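Local structure of putative fimbrium anchoring subunit Fim4B (Bacteroides ovatus, 5CAG) at residues A[22-26]-A[55-59]; A[33-37]-A[73-77]; A[38-42]-A[86-92]; A[165-169]-A[230-234]; A[239-245]-A[284-289]. The protein probably serves as the anchoring subunit of a fimbrium, a member of the FimB/Mfa2 family thought to be held at the bacterial outer membrane as a lipoprotein. All coordinates share one frame; numbering follows the deposited sequence.

Interaction 1. Residues A[22-26]-A[55-59]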
# COMPACT_ATOMS: atom_id res chain seq x y z
N ILE A 22 5.89 -8.46 22.83
CA ILE A 22 5.00 -8.53 21.69
C ILE A 22 5.12 -9.91 21.04
O ILE A 22 6.23 -10.36 20.75
CB ILE A 22 5.30 -7.38 20.70
CG1 ILE A 22 4.91 -6.02 21.32
CG2 ILE A 22 4.63 -7.57 19.34
CD1 ILE A 22 5.89 -4.90 21.03
N LYS A 23 3.98 -10.58 20.86
CA LYS A 23 3.86 -11.82 20.11
C LYS A 23 3.02 -11.52 18.87
O LYS A 23 1.97 -10.90 18.99
CB LYS A 23 3.27 -12.98 20.93
CG LYS A 23 3.32 -14.33 20.20
CD LYS A 23 2.26 -15.31 20.71
CE LYS A 23 1.91 -16.41 19.72
NZ LYS A 23 1.53 -17.68 20.41
N LEU A 24 3.52 -11.90 17.70
CA LEU A 24 2.81 -11.65 16.44
C LEU A 24 2.32 -12.94 15.85
O LEU A 24 3.07 -13.90 15.75
CB LEU A 24 3.68 -10.90 15.42
CG LEU A 24 4.18 -9.51 15.81
CD1 LEU A 24 5.20 -9.03 14.85
CD2 LEU A 24 3.06 -8.52 15.85
N ASP A 25 1.04 -12.96 15.48
CA ASP A 25 0.42 -14.09 14.82
C ASP A 25 0.24 -13.71 13.38
O ASP A 25 -0.04 -12.53 13.07
CB ASP A 25 -0.91 -14.49 15.48
CG ASP A 25 -1.46 -15.84 15.01
OD1 ASP A 25 -0.67 -16.64 14.44
OD2 ASP A 25 -2.66 -16.11 15.25
N TRP A 26 0.52 -14.67 12.49
CA TRP A 26 0.42 -14.41 11.06
C TRP A 26 -0.52 -15.38 10.43
O TRP A 26 -0.60 -15.43 9.20
CB TRP A 26 1.80 -14.46 10.38
CG TRP A 26 2.73 -13.36 10.79
CD1 TRP A 26 3.59 -13.37 11.85
CD2 TRP A 26 2.88 -12.08 10.16
NE1 TRP A 26 4.24 -12.16 11.94
CE2 TRP A 26 3.84 -11.36 10.90
CE3 TRP A 26 2.32 -11.49 9.01
CZ2 TRP A 26 4.22 -10.05 10.56
CZ3 TRP A 26 2.69 -10.19 8.68
CH2 TRP A 26 3.61 -9.48 9.46
N LEU A 55 12.06 -5.75 15.17
CA LEU A 55 11.78 -7.04 15.80
C LEU A 55 11.70 -8.19 14.84
O LEU A 55 11.46 -7.99 13.65
CB LEU A 55 10.43 -6.94 16.52
CG LEU A 55 10.39 -6.39 17.91
CD1 LEU A 55 9.02 -6.58 18.49
CD2 LEU A 55 11.42 -7.08 18.81
N SER A 56 11.80 -9.42 15.39
CA SER A 56 11.64 -10.68 14.66
C SER A 56 10.23 -10.74 14.09
O SER A 56 9.31 -10.14 14.67
CB SER A 56 11.89 -11.87 15.59
OG SER A 56 11.50 -13.13 15.03
N VAL A 57 10.01 -11.49 13.00
CA VAL A 57 8.67 -11.58 12.44
C VAL A 57 7.65 -12.08 13.51
O VAL A 57 6.48 -11.70 13.44
CB VAL A 57 8.65 -12.43 11.16
CG1 VAL A 57 8.63 -13.92 11.48
CG2 VAL A 57 7.50 -12.05 10.26
N ARG A 58 8.11 -12.83 14.52
CA ARG A 58 7.28 -13.39 15.60
C ARG A 58 7.12 -12.42 16.79
O ARG A 58 6.38 -12.70 17.73
CB ARG A 58 7.88 -14.72 16.11
CG ARG A 58 8.33 -15.73 15.04
CD ARG A 58 7.20 -16.51 14.37
NE ARG A 58 7.71 -17.57 13.50
CZ ARG A 58 7.00 -18.22 12.59
NH1 ARG A 58 5.71 -17.93 12.41
NH2 ARG A 58 7.56 -19.17 11.84
N GLY A 59 7.81 -11.29 16.73
CA GLY A 59 7.79 -10.28 17.78
C GLY A 59 9.01 -10.39 18.68
O GLY A 59 10.05 -10.91 18.26

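Interaction 2. Residues A[33-37]-A[73-77]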
# COMPACT_ATOMS: atom_id res chain seq x y z
N LEU A 33 5.94 -14.90 4.98
CA LEU A 33 6.30 -14.06 6.12
C LEU A 33 7.34 -13.01 5.81
O LEU A 33 8.37 -13.35 5.22
CB LEU A 33 6.84 -14.92 7.25
CG LEU A 33 5.88 -15.75 8.03
CD1 LEU A 33 6.44 -16.06 9.36
CD2 LEU A 33 4.59 -15.02 8.23
N PRO A 34 7.19 -11.76 6.33
CA PRO A 34 8.24 -10.75 6.13
C PRO A 34 9.53 -11.08 6.87
O PRO A 34 9.58 -11.99 7.70
CB PRO A 34 7.61 -9.47 6.69
CG PRO A 34 6.18 -9.74 6.84
CD PRO A 34 6.04 -11.20 7.07
N GLU A 35 10.59 -10.33 6.56
CA GLU A 35 11.92 -10.47 7.15
C GLU A 35 11.87 -10.12 8.66
O GLU A 35 12.51 -10.77 9.47
CB GLU A 35 12.88 -9.54 6.39
CG GLU A 35 14.30 -10.05 6.27
CD GLU A 35 15.36 -8.96 6.38
OE1 GLU A 35 15.44 -8.12 5.46
OE2 GLU A 35 16.09 -8.94 7.40
N GLY A 36 11.04 -9.13 9.00
CA GLY A 36 10.80 -8.63 10.35
C GLY A 36 9.90 -7.40 10.32
O GLY A 36 9.42 -7.00 9.25
N VAL A 37 9.68 -6.79 11.50
CA VAL A 37 8.81 -5.60 11.62
C VAL A 37 9.46 -4.48 12.42
O VAL A 37 10.35 -4.74 13.22
CB VAL A 37 7.42 -5.92 12.24
CG1 VAL A 37 6.68 -7.00 11.46
CG2 VAL A 37 7.52 -6.28 13.72
N VAL A 73 3.08 -0.63 13.77
CA VAL A 73 3.85 -1.84 13.50
C VAL A 73 3.72 -2.12 12.03
O VAL A 73 2.59 -2.33 11.55
CB VAL A 73 3.47 -3.08 14.33
CG1 VAL A 73 4.51 -4.18 14.12
CG2 VAL A 73 3.33 -2.76 15.80
N TYR A 74 4.84 -2.14 11.31
CA TYR A 74 4.78 -2.44 9.89
C TYR A 74 6.01 -3.27 9.50
O TYR A 74 6.99 -3.29 10.25
CB TYR A 74 4.65 -1.15 9.07
CG TYR A 74 5.87 -0.25 9.13
CD1 TYR A 74 6.92 -0.42 8.24
CD2 TYR A 74 5.96 0.78 10.06
CE1 TYR A 74 8.05 0.40 8.29
CE2 TYR A 74 7.10 1.60 10.14
CZ TYR A 74 8.14 1.40 9.25
OH TYR A 74 9.26 2.20 9.28
N ASN A 75 5.94 -3.98 8.37
CA ASN A 75 7.07 -4.78 7.89
C ASN A 75 8.07 -3.85 7.19
O ASN A 75 7.71 -3.04 6.33
CB ASN A 75 6.60 -5.91 7.00
CG ASN A 75 5.79 -5.49 5.81
OD1 ASN A 75 4.74 -4.84 5.92
ND2 ASN A 75 6.27 -5.89 4.64
N TYR A 76 9.34 -3.96 7.58
CA TYR A 76 10.33 -3.03 7.07
C TYR A 76 10.84 -3.36 5.70
O TYR A 76 10.97 -2.42 4.92
CB TYR A 76 11.53 -2.82 8.02
CG TYR A 76 12.24 -4.05 8.54
CD1 TYR A 76 13.22 -4.68 7.78
CD2 TYR A 76 12.04 -4.49 9.84
CE1 TYR A 76 13.91 -5.79 8.27
CE2 TYR A 76 12.77 -5.57 10.36
CZ TYR A 76 13.69 -6.22 9.56
OH TYR A 76 14.41 -7.30 10.04
N ASN A 77 11.17 -4.63 5.40
CA ASN A 77 11.81 -4.92 4.11
C ASN A 77 10.84 -5.06 2.98
O ASN A 77 10.22 -6.12 2.84
CB ASN A 77 12.69 -6.16 4.21
CG ASN A 77 13.97 -6.08 3.41
OD1 ASN A 77 14.65 -5.03 3.38
ND2 ASN A 77 14.35 -7.20 2.81

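Interaction 3. Residues A[38-42]-A[86-92]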
# COMPACT_ATOMS: atom_id res chain seq x y z
N ARG A 38 8.97 -3.25 12.24
CA ARG A 38 9.40 -2.07 12.98
C ARG A 38 8.25 -1.65 13.86
O ARG A 38 7.10 -1.70 13.41
CB ARG A 38 9.86 -0.93 12.07
CG ARG A 38 10.72 0.09 12.81
CD ARG A 38 10.43 1.47 12.29
NE ARG A 38 11.45 2.47 12.62
CZ ARG A 38 11.65 3.58 11.91
NH1 ARG A 38 10.93 3.81 10.81
NH2 ARG A 38 12.59 4.44 12.27
N VAL A 39 8.54 -1.31 15.13
CA VAL A 39 7.53 -0.93 16.12
C VAL A 39 7.85 0.47 16.62
O VAL A 39 8.98 0.72 17.09
CB VAL A 39 7.43 -1.94 17.29
CG1 VAL A 39 6.30 -1.56 18.24
CG2 VAL A 39 7.27 -3.38 16.81
N ILE A 40 6.90 1.40 16.51
CA ILE A 40 7.17 2.75 17.00
C ILE A 40 6.09 3.14 17.98
O ILE A 40 4.91 2.99 17.70
CB ILE A 40 7.36 3.85 15.92
CG1 ILE A 40 8.29 3.41 14.80
CG2 ILE A 40 7.87 5.14 16.56
CD1 ILE A 40 8.07 4.19 13.54
N PHE A 41 6.52 3.65 19.13
CA PHE A 41 5.67 4.12 20.20
C PHE A 41 5.75 5.65 20.28
O PHE A 41 6.77 6.17 20.71
CB PHE A 41 6.15 3.49 21.51
CG PHE A 41 5.62 2.11 21.79
CD1 PHE A 41 6.20 0.99 21.20
CD2 PHE A 41 4.59 1.91 22.69
CE1 PHE A 41 5.74 -0.29 21.49
CE2 PHE A 41 4.11 0.63 22.97
CZ PHE A 41 4.71 -0.46 22.38
N TYR A 42 4.72 6.37 19.83
CA TYR A 42 4.75 7.82 19.89
C TYR A 42 4.10 8.27 21.21
O TYR A 42 2.92 7.98 21.44
CB TYR A 42 4.08 8.48 18.68
CG TYR A 42 4.68 8.09 17.34
CD1 TYR A 42 4.22 6.98 16.65
CD2 TYR A 42 5.68 8.86 16.76
CE1 TYR A 42 4.76 6.62 15.41
CE2 TYR A 42 6.22 8.52 15.52
CZ TYR A 42 5.75 7.40 14.85
OH TYR A 42 6.29 7.04 13.64
N GLU A 86 8.08 9.45 9.42
CA GLU A 86 8.19 8.57 10.59
C GLU A 86 8.42 9.33 11.93
O GLU A 86 8.40 8.72 13.00
CB GLU A 86 9.31 7.54 10.36
CG GLU A 86 10.63 8.15 9.94
CD GLU A 86 11.65 7.13 9.50
OE1 GLU A 86 11.51 6.59 8.38
OE2 GLU A 86 12.60 6.88 10.28
N GLU A 87 8.59 10.66 11.87
CA GLU A 87 8.81 11.52 13.04
C GLU A 87 7.52 11.66 13.91
O GLU A 87 7.63 11.83 15.12
CB GLU A 87 9.37 12.90 12.63
CG GLU A 87 8.50 13.69 11.64
CD GLU A 87 8.76 13.54 10.14
OE1 GLU A 87 9.72 12.84 9.75
OE2 GLU A 87 8.00 14.16 9.36
N SER A 88 6.33 11.56 13.29
CA SER A 88 5.05 11.68 13.99
C SER A 88 4.06 10.61 13.56
O SER A 88 4.00 10.27 12.37
CB SER A 88 4.44 13.06 13.73
OG SER A 88 3.05 13.07 14.02
N TYR A 89 3.23 10.13 14.50
CA TYR A 89 2.18 9.15 14.23
C TYR A 89 1.28 9.68 13.11
O TYR A 89 1.09 9.01 12.10
CB TYR A 89 1.37 8.89 15.54
CG TYR A 89 0.27 7.85 15.47
CD1 TYR A 89 0.56 6.49 15.43
CD2 TYR A 89 -1.07 8.23 15.57
CE1 TYR A 89 -0.46 5.53 15.43
CE2 TYR A 89 -2.10 7.28 15.57
CZ TYR A 89 -1.79 5.93 15.50
OH TYR A 89 -2.79 4.99 15.46
N GLU A 90 0.85 10.96 13.23
CA GLU A 90 -0.03 11.65 12.28
C GLU A 90 0.59 11.86 10.88
O GLU A 90 -0.16 12.16 9.95
CB GLU A 90 -0.51 13.01 12.84
CG GLU A 90 -1.50 12.89 14.00
CD GLU A 90 -2.95 12.51 13.69
OE1 GLU A 90 -3.62 13.26 12.93
OE2 GLU A 90 -3.44 11.51 14.25
N THR A 91 1.92 11.65 10.69
CA THR A 91 2.55 11.86 9.38
C THR A 91 3.18 10.61 8.73
O THR A 91 3.46 10.66 7.53
CB THR A 91 3.63 12.95 9.45
OG1 THR A 91 4.59 12.62 10.44
CG2 THR A 91 3.05 14.31 9.73
N ILE A 92 3.45 9.52 9.50
CA ILE A 92 4.11 8.31 8.97
C ILE A 92 3.22 7.73 7.85
O ILE A 92 2.07 7.34 8.07
CB ILE A 92 4.55 7.31 10.08
CG1 ILE A 92 5.37 6.15 9.50
CG2 ILE A 92 3.38 6.83 10.95
CD1 ILE A 92 6.14 5.31 10.51

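Interaction 4. Residues A[165-169]-A[230-234]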
# COMPACT_ATOMS: atom_id res chain seq x y z
N SER A 165 -2.07 2.02 -16.58
CA SER A 165 -2.06 2.96 -15.47
C SER A 165 -3.46 3.03 -14.90
O SER A 165 -4.44 2.84 -15.63
CB SER A 165 -1.58 4.35 -15.89
OG SER A 165 -2.11 4.81 -17.13
N ILE A 166 -3.56 3.22 -13.58
CA ILE A 166 -4.85 3.32 -12.92
C ILE A 166 -4.82 4.52 -11.96
O ILE A 166 -3.97 4.63 -11.07
CB ILE A 166 -5.29 1.99 -12.26
CG1 ILE A 166 -6.70 2.08 -11.66
CG2 ILE A 166 -4.28 1.47 -11.26
CD1 ILE A 166 -7.60 1.04 -12.10
N ASP A 167 -5.73 5.45 -12.24
CA ASP A 167 -5.92 6.68 -11.50
C ASP A 167 -7.08 6.54 -10.56
O ASP A 167 -8.04 5.85 -10.88
CB ASP A 167 -6.20 7.82 -12.48
CG ASP A 167 -4.98 8.60 -12.86
OD1 ASP A 167 -4.28 9.11 -11.94
OD2 ASP A 167 -4.74 8.76 -14.09
N GLY A 168 -7.00 7.23 -9.42
CA GLY A 168 -8.09 7.24 -8.45
C GLY A 168 -7.97 6.29 -7.28
O GLY A 168 -8.82 6.33 -6.39
N LEU A 169 -6.96 5.41 -7.27
CA LEU A 169 -6.80 4.48 -6.16
C LEU A 169 -5.78 5.02 -5.17
O LEU A 169 -5.12 6.01 -5.47
CB LEU A 169 -6.42 3.06 -6.63
CG LEU A 169 -7.43 2.33 -7.50
CD1 LEU A 169 -6.89 0.98 -7.90
CD2 LEU A 169 -8.70 2.13 -6.82
N ALA A 230 -13.20 9.25 -9.02
CA ALA A 230 -13.40 8.45 -10.22
C ALA A 230 -12.20 7.54 -10.43
O ALA A 230 -11.07 7.96 -10.19
CB ALA A 230 -13.59 9.36 -11.41
N ILE A 231 -12.44 6.29 -10.85
CA ILE A 231 -11.36 5.33 -11.06
C ILE A 231 -11.22 5.06 -12.54
O ILE A 231 -12.11 4.47 -13.15
CB ILE A 231 -11.56 4.06 -10.23
CG1 ILE A 231 -11.66 4.42 -8.75
CG2 ILE A 231 -10.41 3.08 -10.47
CD1 ILE A 231 -11.97 3.29 -7.84
N ILE A 232 -10.08 5.48 -13.12
CA ILE A 232 -9.85 5.35 -14.54
C ILE A 232 -8.62 4.49 -14.89
O ILE A 232 -7.50 4.74 -14.45
CB ILE A 232 -9.77 6.75 -15.18
CG1 ILE A 232 -11.15 7.40 -15.22
CG2 ILE A 232 -9.21 6.69 -16.59
CD1 ILE A 232 -11.35 8.37 -14.16
N LEU A 233 -8.89 3.47 -15.70
CA LEU A 233 -7.93 2.54 -16.26
C LEU A 233 -7.52 3.09 -17.61
O LEU A 233 -8.41 3.48 -18.39
CB LEU A 233 -8.59 1.18 -16.40
CG LEU A 233 -7.69 0.01 -16.27
CD1 LEU A 233 -8.48 -1.21 -15.90
CD2 LEU A 233 -6.96 -0.25 -17.54
N ILE A 234 -6.19 3.19 -17.86
CA ILE A 234 -5.66 3.74 -19.12
C ILE A 234 -4.75 2.71 -19.73
O ILE A 234 -3.82 2.25 -19.08
CB ILE A 234 -4.95 5.12 -19.01
CG1 ILE A 234 -5.71 6.14 -18.11
CG2 ILE A 234 -4.74 5.71 -20.40
CD1 ILE A 234 -5.27 6.19 -16.54

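Interaction 5. Residues A[239-245]-A[284-289]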
# COMPACT_ATOMS: atom_id res chain seq x y z
N LYS A 239 2.37 1.28 -30.71
CA LYS A 239 2.26 0.56 -31.99
C LYS A 239 3.65 0.10 -32.53
O LYS A 239 4.68 0.46 -31.97
CB LYS A 239 1.51 1.41 -33.05
CG LYS A 239 0.03 1.68 -32.76
CD LYS A 239 -0.59 2.39 -33.96
CE LYS A 239 -1.90 3.09 -33.73
NZ LYS A 239 -2.12 4.09 -34.81
N THR A 240 3.66 -0.70 -33.63
CA THR A 240 4.90 -1.23 -34.19
C THR A 240 5.74 -0.13 -34.82
O THR A 240 6.94 -0.32 -35.02
CB THR A 240 4.68 -2.39 -35.18
OG1 THR A 240 3.99 -1.94 -36.35
CG2 THR A 240 3.99 -3.58 -34.54
N ASP A 241 5.14 1.04 -35.09
CA ASP A 241 5.87 2.18 -35.63
C ASP A 241 6.19 3.21 -34.52
O ASP A 241 6.60 4.34 -34.81
CB ASP A 241 5.09 2.81 -36.76
CG ASP A 241 3.76 3.39 -36.38
OD1 ASP A 241 3.27 3.10 -35.26
OD2 ASP A 241 3.15 4.08 -37.25
N ASN A 242 6.01 2.80 -33.25
CA ASN A 242 6.25 3.58 -32.03
C ASN A 242 5.23 4.72 -31.88
O ASN A 242 5.49 5.70 -31.19
CB ASN A 242 7.69 4.11 -31.99
CG ASN A 242 8.71 3.04 -32.31
OD1 ASN A 242 8.79 2.01 -31.62
ND2 ASN A 242 9.46 3.24 -33.40
N THR A 243 4.06 4.57 -32.48
CA THR A 243 2.95 5.52 -32.41
C THR A 243 2.17 5.16 -31.19
O THR A 243 2.30 4.04 -30.70
CB THR A 243 2.18 5.38 -33.69
OG1 THR A 243 3.09 5.83 -34.68
CG2 THR A 243 0.91 6.21 -33.74
N VAL A 244 1.41 6.09 -30.64
CA VAL A 244 0.67 5.65 -29.47
C VAL A 244 -0.82 5.93 -29.68
O VAL A 244 -1.22 6.92 -30.31
CB VAL A 244 1.24 6.16 -28.12
CG1 VAL A 244 1.64 7.62 -28.16
CG2 VAL A 244 0.28 5.91 -26.97
N GLN A 245 -1.62 4.96 -29.23
CA GLN A 245 -3.08 4.93 -29.21
C GLN A 245 -3.48 4.56 -27.79
O GLN A 245 -3.00 3.56 -27.25
CB GLN A 245 -3.62 3.94 -30.24
CG GLN A 245 -5.01 4.29 -30.72
CD GLN A 245 -5.50 3.28 -31.71
OE1 GLN A 245 -5.06 3.21 -32.87
NE2 GLN A 245 -6.46 2.49 -31.27
N GLU A 284 -10.15 -1.02 -30.41
CA GLU A 284 -9.55 -1.43 -31.67
C GLU A 284 -8.31 -0.62 -31.94
O GLU A 284 -8.38 0.60 -31.98
CB GLU A 284 -10.54 -1.30 -32.84
CG GLU A 284 -9.91 -1.59 -34.20
CD GLU A 284 -10.84 -1.84 -35.38
OE1 GLU A 284 -12.08 -1.76 -35.21
OE2 GLU A 284 -10.31 -2.16 -36.46
N VAL A 285 -7.18 -1.31 -32.16
CA VAL A 285 -5.92 -0.66 -32.53
C VAL A 285 -5.91 -0.55 -34.06
O VAL A 285 -6.06 -1.55 -34.77
CB VAL A 285 -4.66 -1.37 -31.97
CG1 VAL A 285 -3.39 -0.67 -32.45
CG2 VAL A 285 -4.70 -1.41 -30.45
N ASP A 286 -5.80 0.69 -34.57
CA ASP A 286 -5.81 0.94 -36.00
C ASP A 286 -4.43 0.68 -36.58
O ASP A 286 -3.43 1.10 -35.99
CB ASP A 286 -6.28 2.37 -36.29
CG ASP A 286 -7.64 2.69 -35.71
OD1 ASP A 286 -8.63 2.02 -36.11
OD2 ASP A 286 -7.73 3.59 -34.85
N LYS A 287 -4.39 -0.05 -37.71
CA LYS A 287 -3.17 -0.39 -38.45
C LYS A 287 -2.31 0.85 -38.61
O LYS A 287 -2.83 1.91 -38.96
CB LYS A 287 -3.51 -1.01 -39.83
CG LYS A 287 -2.30 -1.53 -40.63
CD LYS A 287 -2.70 -2.23 -41.95
CE LYS A 287 -1.89 -3.48 -42.25
NZ LYS A 287 -2.43 -4.24 -43.41
N PRO A 288 -0.99 0.78 -38.30
CA PRO A 288 -0.15 1.97 -38.44
C PRO A 288 -0.16 2.50 -39.86
O PRO A 288 -0.25 1.72 -40.82
CB PRO A 288 1.24 1.48 -38.02
CG PRO A 288 1.19 0.03 -38.08
CD PRO A 288 -0.21 -0.38 -37.82
N GLU A 289 -0.12 3.84 -39.98
CA GLU A 289 -0.12 4.55 -41.27
C GLU A 289 1.08 4.15 -42.11
O GLU A 289 2.10 3.66 -41.61
CB GLU A 289 -0.13 6.07 -41.06
CG GLU A 289 -1.52 6.60 -40.71
CD GLU A 289 -1.71 8.10 -40.83
OE1 GLU A 289 -1.13 8.72 -41.76
OE2 GLU A 289 -2.47 8.66 -40.01

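Interaction 1. Residues A[22-26]-A[55-59]
Two hydrogen bonds join Ile22–Trp26 to Leu55–Gly59, and they end on consecutive carbonyls of the second segment. The backbone N of Leu24 donates to Arg58 O over 3.0 Å, and the indole NE1 of Trp26 reaches Val57 O at 2.7 Å with an N-H...O angle of 159°. The oxygen of Val57 lies at the indole edge, close to the ring plane, while the NE1 donor stands above the plane of the peptide carbonyl it approaches. CG of Trp26 is anti to its own carbonyl carbon (chi1 -67°), which swings the indole alongside the turn and brings NE1 to this oxygen.

Weaker CA-H...O contacts line the same backbones: CA of Gly59 faces Ile22 O, and CA of Lys23 faces Arg58 O. They belong to the antiparallel, non-hydrogen-bonded pair of Lys23 with Gly59, where strand 20-25 meets the start of strand 59-62. Ser56 to Gly59 form a type I beta turn, closed by Gly59 N on Ser56 O (2.8 Å), which links strand 51-56 to strand 59-62. Gly59 ends this turn with a positive phi of 100°, a backbone conformation that a side chain would crowd.

Side-chain packing surrounds these bonds. CG2 of Val57 sits over one face of the indole, toward its rim, 3.8 Å from Trp26 CE2, and Ile22 CD1 meets Leu55 CD1 at 4.4 Å. CD1 of Leu24 lies against the turn backbone near Val57 O. Trp138 of strand 134-154 touches both Ile22 and Leu24, and Tyr118 stands edge-to-face with Trp26.

Interaction 2. Residues A[33-37]-A[73-77]
Tyr76 sets its ring against the backbone of Gly36 and Val37, and its side chain can be traced outward from the chain. Its CB carries CG between the backbone N and the carbonyl carbon (chi1 52°), a torsion that folds the ring toward the 33-37 segment. CG passes near Gly36 O, which lies over one ring face, offset toward the rim, while Val37 O is at the ring edge, in plane. CD2 comes next, beside the carbonyl carbons of Gly36 and Val37, and CE2 is 3.4 Å from Gly36 C. On the other flank CE1 approaches the carboxylate of Glu35. CZ lies near Gly36 CA, and at the end of the side chain Tyr76 OH is 3.5 Å from Glu35 OE2. The carboxylate and the ring are nearly perpendicular, with their planes 87° apart.

At the root of this side chain Tyr76 N makes a weak, 3.5 Å hydrogen bond to Gly36 O, the same oxygen that Asn75 CA approaches. Glu35 OE1 also comes within 3.0 Å of Asn77 ND2, but the angle is too poor for a hydrogen bond.

Packing continues along the chain. CB of Pro34 rests on CB of Asn75 at 3.7 Å, while the amide of Asn75 is engaged by the backbone of Ser116 and Tyr118. Farther in, Val37 CG2 packs on Val73 CG1 at 3.7 Å. Separately, Val37 CA is close to Tyr74 O. Tyr54 meets the Tyr76 ring edge-to-face. The two segments lie at one end of the antiparallel pairing of strands 36-43 and 67-75, within the beta-sheet region of the chain.

Interaction 3. Residues A[38-42]-A[86-92]
Arg38 and Glu86 form a salt bridge, with NH2 donating to Glu86 OE2 over 3.1 Å at an N-H...O angle of 165°. It helps fasten the connection between strands 81-84 and 93-96, a pair in a separate four-stranded antiparallel sheet, across the face of strand 36-43. The oxygen lies in the guanidinium plane but is itself met from above the carboxylate plane, the two groups being turned 76° apart. Arg38 NH2 also pairs with Asp52 of strand 51-56, so two acidic partners converge on one guanidinium; NH1 bonds Tyr74 OH. The second polar link across the contact is Tyr42 OH to the backbone Glu86 O, 2.8 Å long.

Within the loop Ser88 O accepts from both Thr91 N and Ile92 N. The Tyr42 ring lies sandwiched: Ile40 CG2 is on one face and the backbone N of Tyr89 is over the centre of the other. CB of Tyr89 adds a CH-pi contact, 4.0 Å from the ring centroid, while the hydroxyl of Tyr89 bonds Asp123 and Asn121. Alongside, Ile40 and Ile92 meet tip to tip, CD1 to CD1 at 3.8 Å.

Interaction 4. Residues A[165-169]-A[230-234]
Ser165–Asp167 and Ile232–Ile234 run antiparallel and are laced by four backbone hydrogen bonds, two for each of the pairs Ser165–Ile234 and Asp167–Ile232. The straightest is Asp167 N to Ile232 O, 2.9 Å at 173°; Ile234 N to Ser165 O is equally short. Between them Ile166 and Leu233 form the non-hydrogen-bonded pair.

The tightly packed side is the face carrying Ile166 and Leu233. Ile166 sets CG1 anti to its backbone N (chi1 -176°), and its CD1 lies 3.8 Å from Ile231 CG2. Just past the strand, Leu169 CD2 comes up to Ile231 CD1 at 3.6 Å, the two side chains crossing at about a right angle.

The other face is the more exposed: Ser165 is buried, but Asp167, Ile232 and Ile234 are partly exposed. There Ile234 folds its CD1 toward Ser165 OG, 3.5 Å away, and Asp167 OD2 comes near the same methyl. Gly168, with phi 98°, turns the chain away and keeps its CA close to Ala230 O.

Strand 159-167 is flanked on its other edge by strand 187-193, whose Phe189 touches both Ile166 and Leu233. Strand 244-250 borders strand 232-239, and Phe202 of strand 197-205 packs on Ile166 and Leu169.

Interaction 5. Residues A[239-245]-A[284-289]
The side-chain amide of Gln245 grips the backbone of Glu284–Asp286 with both of its polar atoms. Its NE2 donates to Glu284 O over 2.8 Å, the oxygen lying in the amide plane. Its OE1 in turn accepts Asp286 N at 3.1 Å, on a lone pair in the carbonyl plane and with an N-H...O angle of 166°. One donor and one acceptor bond together fix the rotation of the amide. The Gln245 side chain gets there extended, with CG anti to the backbone N (chi1 -154°) and chi2 near 180°.

A second set of polar bonds shapes the hairpin loop itself. Lys239 to Asn242 form a type I beta turn, and Asp241 OD1 accepts Thr243 N, 3.2 Å away, making an Asx turn.

Van der Waals contacts account for much of the rest. Pro288 sits against this loop, its CB 3.3 Å from Asp241 OD2 and its CG facing Thr240 OG1. Lys239 stretches past Val285 in the opposite direction; its CG is 4.2 Å from Val285 CG1, and its CE comes within 3.4 Å of Asp286 O.

The contact lies at the surface, where the hairpin of strands 232-239 and 244-250 turns. The 284-289 segment follows short strand 283-284, which pairs parallel with strand 134-154, and Val285 reaches back to Phe237 of strand 232-239 and to Tyr158.

How the interactions relate
Interactions 1, 2 and 3 lie on one side of the centre of the elongated chain and interactions 4 and 5 on the other. Interactions 2 and 3 share strand 36-43, with centres about 15 Å apart, and interaction 1 lies about 9 Å from interaction 2, centre to centre; the segments of these three alternate along the chain, so the region is built from interleaved parts of the sequence. Interaction 4 follows in sequence, about 29 Å from interaction 2 between centres, and uses strand 232-239. Interaction 5 comes last, its centre about 23 Å from that of interaction 4, at the turn into the neighbouring strand 244-250. The long strand 134-154 borders both strand 20-25 and strand 283-284, and so links the two halves.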